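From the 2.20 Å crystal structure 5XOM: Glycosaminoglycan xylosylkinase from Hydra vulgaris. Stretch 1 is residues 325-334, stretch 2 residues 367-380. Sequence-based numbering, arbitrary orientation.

Stretch 1 325-334: TYNRLKIATS
Stretch 2 (367-380) RLLLVQDAVEKCFK

Both stretches are helical, with phi/psi mostly near -65/-40; Thr333 is at -77/-24 and Ser334 at -100/-4. Their axes approach to 10.7 Å. Their N-to-C directions differ by 132° (signed crossing angle -132°), so the register runs in reverse: CA of Tyr326 lies 8.8 Å from CA of Val375, CA of Leu329 8.0 Å from CA of Gln372, and CA of Thr333 7.5 Å from CA of Leu368. No hydrogen bond crosses the contact; packing is mainly apolar.

Tyr326 (chi1 t, chi2 64°) points toward stretch 2. Phe379 (chi1 m, chi2 177°) turns its edge to the Tyr326 face, offset, with centroids 5.5 Å apart and planes at 70°. Tyr326 OH lies 3.6 Å from Phe379 CE1, and Tyr326 CE1 is 4.2 Å from Val375 CG1 (Val375 chi1 t).

One turn on, Leu329 (m, t) places CD1 3.9 Å from Val371 CG1 (Val371 chi1 t) and CD2 4.2 Å from Leu368 CD1.

Leu368 (t, p) also meets Ala332 and Thr333. Its CD2 is 4.1 Å from Ala332 CB, and its CG is 3.6 Å from Thr333 CG2.

Thr333 is p. Its OG1 donates to Lys330 O at 3.0 Å, within its own helix. Gln372 (t, t, chi3 -129°) extends its end nearer, leaving OE1 4.0 Å from Thr333 OG1.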

# COMPACT_ATOMS: atom_id res chain seq x y z
N THR A 325 8.37 -4.24 -18.79
CA THR A 325 7.33 -3.69 -19.65
C THR A 325 6.73 -4.77 -20.54
O THR A 325 5.50 -4.87 -20.67
CB THR A 325 7.91 -2.56 -20.51
OG1 THR A 325 8.46 -1.54 -19.65
CG2 THR A 325 6.82 -1.93 -21.37
N TYR A 326 7.58 -5.59 -21.16
CA TYR A 326 7.10 -6.69 -22.00
C TYR A 326 6.21 -7.64 -21.22
O TYR A 326 5.15 -8.05 -21.70
CB TYR A 326 8.30 -7.43 -22.59
CG TYR A 326 7.95 -8.65 -23.41
CD1 TYR A 326 7.22 -8.55 -24.59
CD2 TYR A 326 8.38 -9.91 -23.01
CE1 TYR A 326 6.91 -9.67 -25.34
CE2 TYR A 326 8.08 -11.04 -23.75
CZ TYR A 326 7.35 -10.91 -24.92
OH TYR A 326 7.05 -12.04 -25.65
N ASN A 327 6.63 -8.01 -20.00
CA ASN A 327 5.84 -8.92 -19.19
C ASN A 327 4.46 -8.35 -18.88
O ASN A 327 3.45 -9.06 -18.95
CB ASN A 327 6.59 -9.26 -17.90
CG ASN A 327 7.85 -10.06 -18.16
OD1 ASN A 327 7.93 -10.81 -19.14
ND2 ASN A 327 8.84 -9.91 -17.29
N ARG A 328 4.39 -7.06 -18.54
CA ARG A 328 3.09 -6.46 -18.22
C ARG A 328 2.23 -6.33 -19.47
O ARG A 328 1.01 -6.54 -19.41
CB ARG A 328 3.29 -5.10 -17.55
CG ARG A 328 4.10 -5.17 -16.25
CD ARG A 328 3.96 -3.90 -15.39
NE ARG A 328 4.42 -2.70 -16.09
CZ ARG A 328 5.68 -2.25 -16.06
NH1 ARG A 328 6.61 -2.90 -15.37
NH2 ARG A 328 6.00 -1.15 -16.73
N LEU A 329 2.84 -6.02 -20.62
CA LEU A 329 2.09 -5.94 -21.87
C LEU A 329 1.51 -7.29 -22.25
O LEU A 329 0.42 -7.36 -22.84
CB LEU A 329 2.97 -5.42 -23.00
CG LEU A 329 3.40 -3.95 -22.97
CD1 LEU A 329 4.18 -3.61 -24.23
CD2 LEU A 329 2.21 -3.03 -22.82
N LYS A 330 2.21 -8.38 -21.94
CA LYS A 330 1.71 -9.69 -22.32
C LYS A 330 0.60 -10.16 -21.39
O LYS A 330 -0.34 -10.82 -21.84
CB LYS A 330 2.85 -10.70 -22.32
CG LYS A 330 3.88 -10.45 -23.41
CD LYS A 330 4.25 -11.72 -24.14
CE LYS A 330 4.34 -12.92 -23.20
NZ LYS A 330 5.53 -12.88 -22.31
N ILE A 331 0.68 -9.79 -20.11
CA ILE A 331 -0.43 -10.02 -19.19
C ILE A 331 -1.66 -9.23 -19.62
O ILE A 331 -2.80 -9.71 -19.50
CB ILE A 331 0.00 -9.66 -17.76
CG1 ILE A 331 1.02 -10.69 -17.24
CG2 ILE A 331 -1.21 -9.55 -16.83
CD1 ILE A 331 1.60 -10.33 -15.88
N ALA A 332 -1.46 -8.02 -20.15
CA ALA A 332 -2.60 -7.18 -20.53
C ALA A 332 -3.34 -7.76 -21.73
O ALA A 332 -4.57 -7.69 -21.79
CB ALA A 332 -2.12 -5.76 -20.81
N THR A 333 -2.61 -8.34 -22.69
CA THR A 333 -3.26 -8.92 -23.86
C THR A 333 -3.90 -10.27 -23.57
O THR A 333 -4.83 -10.66 -24.29
CB THR A 333 -2.25 -9.10 -25.00
OG1 THR A 333 -1.09 -9.79 -24.53
CG2 THR A 333 -1.82 -7.76 -25.57
N SER A 334 -3.45 -10.98 -22.54
CA SER A 334 -3.96 -12.31 -22.24
C SER A 334 -4.99 -12.32 -21.12
O SER A 334 -5.55 -13.39 -20.82
CB SER A 334 -2.81 -13.26 -21.90
OG SER A 334 -2.33 -13.04 -20.58
N ARG A 367 -4.92 -0.46 -30.26
CA ARG A 367 -3.52 -0.04 -30.31
C ARG A 367 -2.61 -0.96 -29.51
O ARG A 367 -1.42 -1.07 -29.82
CB ARG A 367 -3.41 1.40 -29.81
CG ARG A 367 -3.99 2.41 -30.78
CD ARG A 367 -4.27 3.73 -30.10
NE ARG A 367 -5.12 4.57 -30.94
CZ ARG A 367 -5.77 5.65 -30.51
NH1 ARG A 367 -5.66 6.03 -29.25
NH2 ARG A 367 -6.53 6.35 -31.35
N LEU A 368 -3.15 -1.63 -28.49
CA LEU A 368 -2.35 -2.60 -27.75
C LEU A 368 -1.93 -3.75 -28.66
O LEU A 368 -0.77 -4.19 -28.62
CB LEU A 368 -3.13 -3.11 -26.54
CG LEU A 368 -2.50 -4.22 -25.70
CD1 LEU A 368 -1.11 -3.83 -25.23
CD2 LEU A 368 -3.38 -4.55 -24.50
N LEU A 369 -2.83 -4.23 -29.52
CA LEU A 369 -2.46 -5.26 -30.48
C LEU A 369 -1.43 -4.74 -31.47
O LEU A 369 -0.53 -5.49 -31.89
CB LEU A 369 -3.68 -5.79 -31.22
CG LEU A 369 -4.69 -6.56 -30.38
CD1 LEU A 369 -5.82 -7.07 -31.26
CD2 LEU A 369 -4.01 -7.72 -29.65
N LEU A 370 -1.55 -3.48 -31.90
CA LEU A 370 -0.56 -2.92 -32.80
C LEU A 370 0.81 -2.82 -32.13
O LEU A 370 1.84 -2.95 -32.80
CB LEU A 370 -1.01 -1.55 -33.30
CG LEU A 370 -2.33 -1.49 -34.09
CD1 LEU A 370 -2.74 -0.05 -34.34
CD2 LEU A 370 -2.21 -2.28 -35.40
N VAL A 371 0.85 -2.60 -30.81
CA VAL A 371 2.11 -2.62 -30.08
C VAL A 371 2.71 -4.02 -30.09
O VAL A 371 3.90 -4.21 -30.37
CB VAL A 371 1.90 -2.12 -28.64
CG1 VAL A 371 3.13 -2.43 -27.78
CG2 VAL A 371 1.62 -0.64 -28.63
N GLN A 372 1.88 -5.03 -29.81
CA GLN A 372 2.34 -6.41 -29.84
C GLN A 372 2.91 -6.77 -31.21
O GLN A 372 3.95 -7.43 -31.30
CB GLN A 372 1.19 -7.34 -29.46
CG GLN A 372 1.53 -8.82 -29.45
CD GLN A 372 0.37 -9.67 -28.95
OE1 GLN A 372 0.54 -10.51 -28.06
NE2 GLN A 372 -0.80 -9.47 -29.53
N ASP A 373 2.25 -6.33 -32.28
CA ASP A 373 2.76 -6.59 -33.63
C ASP A 373 4.14 -5.97 -33.83
O ASP A 373 5.04 -6.60 -34.39
CB ASP A 373 1.77 -6.06 -34.67
CG ASP A 373 0.45 -6.82 -34.67
OD1 ASP A 373 0.38 -7.90 -34.05
OD2 ASP A 373 -0.51 -6.32 -35.30
N ALA A 374 4.31 -4.72 -33.39
CA ALA A 374 5.60 -4.05 -33.56
C ALA A 374 6.69 -4.77 -32.79
O ALA A 374 7.82 -4.91 -33.28
CB ALA A 374 5.50 -2.59 -33.11
N VAL A 375 6.38 -5.24 -31.58
CA VAL A 375 7.36 -5.97 -30.78
C VAL A 375 7.69 -7.30 -31.44
O VAL A 375 8.86 -7.68 -31.55
CB VAL A 375 6.85 -6.14 -29.34
CG1 VAL A 375 7.70 -7.16 -28.59
CG2 VAL A 375 6.83 -4.81 -28.61
N GLU A 376 6.67 -8.02 -31.90
CA GLU A 376 6.90 -9.30 -32.57
C GLU A 376 7.72 -9.11 -33.85
O GLU A 376 8.53 -9.97 -34.20
CB GLU A 376 5.58 -10.01 -32.85
CG GLU A 376 5.09 -10.83 -31.66
CD GLU A 376 3.62 -11.18 -31.73
OE1 GLU A 376 3.00 -10.97 -32.80
OE2 GLU A 376 3.07 -11.65 -30.71
N LYS A 377 7.50 -8.00 -34.56
CA LYS A 377 8.34 -7.70 -35.71
C LYS A 377 9.79 -7.48 -35.30
O LYS A 377 10.72 -7.88 -36.02
CB LYS A 377 7.82 -6.48 -36.46
CG LYS A 377 8.69 -6.11 -37.65
CD LYS A 377 8.12 -4.94 -38.45
CE LYS A 377 8.80 -4.85 -39.81
NZ LYS A 377 8.00 -4.07 -40.79
N CYS A 378 10.01 -6.83 -34.15
CA CYS A 378 11.37 -6.67 -33.65
C CYS A 378 12.00 -8.02 -33.34
O CYS A 378 13.18 -8.24 -33.64
CB CYS A 378 11.39 -5.78 -32.40
SG CYS A 378 11.37 -4.00 -32.73
N PHE A 379 11.22 -8.95 -32.78
CA PHE A 379 11.75 -10.28 -32.50
C PHE A 379 12.15 -10.99 -33.79
O PHE A 379 13.20 -11.63 -33.84
CB PHE A 379 10.71 -11.11 -31.74
CG PHE A 379 10.49 -10.66 -30.33
CD1 PHE A 379 9.54 -11.27 -29.53
CD2 PHE A 379 11.23 -9.63 -29.79
CE1 PHE A 379 9.34 -10.85 -28.22
CE2 PHE A 379 11.02 -9.21 -28.49
CZ PHE A 379 10.08 -9.82 -27.71
N LYS A 380 11.33 -10.88 -34.83
CA LYS A 380 11.63 -11.60 -36.06
C LYS A 380 12.94 -11.14 -36.68
O LYS A 380 13.67 -11.95 -37.27
CB LYS A 380 10.48 -11.44 -37.06
CG LYS A 380 10.88 -11.60 -38.52
CD LYS A 380 9.81 -12.30 -39.35
CE LYS A 380 9.61 -13.74 -38.89
NZ LYS A 380 8.79 -14.54 -39.86